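Local coordinates for protein RTX-adhesin (Marinomonas primoryensis, PDB 5IRB) that forms part of a giant calcium-binding RTX adhesin that binds its Antarctic bacterium to diatoms and ice, this segment probably helping retain it at the cell surface, at residues P5-L10 and N37-S42. Numbering follows the deposited sequence.
Sequences PLLINL and NGDVFS
Asn-9 and Asn-37 face each other as a hydrogen-bonded antiparallel pair where strands 8-12 and 29-38 meet at the N-terminal end of an elongated, calcium-binding adhesin chain, in its first beta-sandwich domain. Two backbone bonds join them, N of Asn-9 to O of Asn-37 and N of Asn-37 to O of Asn-9, each 2.8 Å. Both amides lie on the solvent side, where polar side chains are at home; they approach loosely, CB of Asn-9 lying 4.5 Å from CB of Asn-37. The tight part follows at the non-hydrogen-bonded pair Ile-8 and Gly-38, whose CA atoms are 4.3 Å apart. Gly-38 has a positive phi, and a beta carbon there would collide with Leu-7 O and Ile-8 CA. On the inner side, branched Ile-8 packs on Val-86 and Val-88 of strand 81-89, while its CG2 comes obliquely to the Phe-41 ring, 4.4 Å from CD2. Beyond the strand end, Asp-39 continues the ladder by using its carboxylate where a backbone carbonyl would otherwise serve. Its own N donates almost straight (178°) to Leu-7 O. Asp-39 CG lies anti to the carbonyl carbon, beside the backbone N (chi1 -80°), 3.8 Å from Leu-7 N. The short side chain crosses that of Leu-6, whose CD2 rests 4.0 Å from Asp-39 CB. Asp-39 OD2 accepts the hydrogen bond from Leu-7 N, 2.8 Å away, which meets it on the anti side and 25° out of the carboxylate plane.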
loop_
_atom_site.group_PDB
_atom_site.type_symbol
_atom_site.label_atom_id
_atom_site.label_comp_id
_atom_site.label_asym_id
_atom_site.label_seq_id
_atom_site.Cartn_x
_atom_site.Cartn_y
_atom_site.Cartn_z
ATOM N N PRO A 5 -0.526 -65.257 20.290
ATOM C CA PRO A 5 -0.028 -64.034 19.642
ATOM C C PRO A 5 0.089 -62.954 20.704
ATOM O O PRO A 5 -0.749 -62.912 21.593
ATOM C CB PRO A 5 -1.117 -63.669 18.623
ATOM C CG PRO A 5 -2.260 -64.591 18.864
ATOM C CD PRO A 5 -1.814 -65.722 19.753
ATOM N N LEU A 6 1.051 -62.056 20.610
ATOM C CA LEU A 6 1.060 -60.949 21.560
ATOM C C LEU A 6 0.058 -59.870 21.168
ATOM O O LEU A 6 -0.068 -59.549 19.989
ATOM C CB LEU A 6 2.465 -60.359 21.684
ATOM C CG LEU A 6 3.527 -61.345 22.155
ATOM C CD1 LEU A 6 4.929 -60.827 21.910
ATOM C CD2 LEU A 6 3.297 -61.695 23.620
ATOM N N LEU A 7 -0.690 -59.364 22.145
ATOM C CA LEU A 7 -1.651 -58.288 21.896
ATOM C C LEU A 7 -1.015 -56.928 22.261
ATOM O O LEU A 7 -0.749 -56.645 23.434
ATOM C CB LEU A 7 -2.950 -58.538 22.661
ATOM C CG LEU A 7 -3.518 -59.927 22.283
ATOM C CD1 LEU A 7 -4.837 -60.243 22.979
ATOM C CD2 LEU A 7 -3.646 -60.131 20.751
ATOM N N ILE A 8 -0.728 -56.119 21.245
ATOM C CA ILE A 8 -0.151 -54.781 21.446
ATOM C C ILE A 8 -0.911 -53.643 20.765
ATOM O O ILE A 8 -1.734 -53.858 19.877
ATOM C CB ILE A 8 1.297 -54.737 20.940
ATOM C CG1 ILE A 8 1.340 -55.287 19.513
ATOM C CG2 ILE A 8 2.204 -55.566 21.841
ATOM C CD1 ILE A 8 2.637 -55.065 18.813
ATOM N N ASN A 9 -0.600 -52.427 21.200
ATOM C CA ASN A 9 -1.201 -51.213 20.680
ATOM C C ASN A 9 -0.092 -50.246 20.254
ATOM O O ASN A 9 0.875 -50.057 20.983
ATOM C CB ASN A 9 -2.115 -50.571 21.729
ATOM C CG ASN A 9 -3.022 -49.500 21.141
ATOM O OD1 ASN A 9 -4.084 -49.804 20.596
ATOM N ND2 ASN A 9 -2.609 -48.239 21.253
ATOM N N LEU A 10 -0.251 -49.618 19.095
ATOM C CA LEU A 10 0.771 -48.736 18.545
ATOM C C LEU A 10 0.245 -47.308 18.464
ATOM O O LEU A 10 -0.793 -47.064 17.860
ATOM C CB LEU A 10 1.184 -49.195 17.147
ATOM C CG LEU A 10 2.176 -48.334 16.343
ATOM C CD1 LEU A 10 3.513 -48.229 17.056
ATOM C CD2 LEU A 10 2.363 -48.865 14.928
ATOM N N ASN A 37 2.381 -50.291 23.314
ATOM C CA ASN A 37 1.879 -50.668 24.620
ATOM C C ASN A 37 1.286 -52.049 24.568
ATOM O O ASN A 37 1.069 -52.572 23.486
ATOM C CB ASN A 37 0.772 -49.695 25.034
ATOM C CG ASN A 37 1.301 -48.384 25.528
ATOM O OD1 ASN A 37 0.970 -47.302 25.014
ATOM N ND2 ASN A 37 2.142 -48.464 26.539
ATOM N N GLY A 38 0.856 -52.603 25.693
ATOM C CA GLY A 38 0.177 -53.870 25.627
ATOM C C GLY A 38 0.993 -54.924 26.319
ATOM O O GLY A 38 1.594 -54.629 27.334
ATOM N N ASP A 39 0.998 -56.126 25.781
ATOM C CA ASP A 39 1.861 -57.197 26.294
ATOM C C ASP A 39 3.338 -56.806 26.345
ATOM O O ASP A 39 3.824 -56.026 25.521
ATOM C CB ASP A 39 1.733 -58.440 25.437
ATOM C CG ASP A 39 0.514 -59.223 25.764
ATOM O OD1 ASP A 39 0.153 -59.254 26.945
ATOM O OD2 ASP A 39 -0.062 -59.840 24.845
ATOM N N VAL A 40 4.040 -57.395 27.301
ATOM C CA VAL A 40 5.477 -57.254 27.456
ATOM C C VAL A 40 6.221 -57.857 26.250
ATOM O O VAL A 40 5.773 -58.840 25.660
ATOM C CB VAL A 40 5.924 -57.956 28.763
ATOM C CG1 VAL A 40 7.435 -57.995 28.861
ATOM C CG2 VAL A 40 5.316 -57.256 29.982
ATOM N N PHE A 41 7.315 -57.231 25.842
ATOM C CA PHE A 41 8.101 -57.717 24.714
ATOM C C PHE A 41 9.559 -57.285 24.899
ATOM O O PHE A 41 9.841 -56.399 25.710
ATOM C CB PHE A 41 7.492 -57.244 23.384
ATOM C CG PHE A 41 7.368 -55.747 23.247
ATOM C CD1 PHE A 41 8.436 -54.987 22.814
ATOM C CD2 PHE A 41 6.185 -55.101 23.579
ATOM C CE1 PHE A 41 8.312 -53.591 22.669
ATOM C CE2 PHE A 41 6.060 -53.714 23.455
ATOM C CZ PHE A 41 7.135 -52.960 23.003
ATOM N N SER A 42 10.490 -57.927 24.195
ATOM C CA SER A 42 11.901 -57.605 24.385
ATOM C C SER A 42 12.546 -56.886 23.199
ATOM O O SER A 42 13.657 -56.366 23.323
ATOM C CB SER A 42 12.685 -58.889 24.722
ATOM O OG SER A 42 12.501 -59.894 23.736
#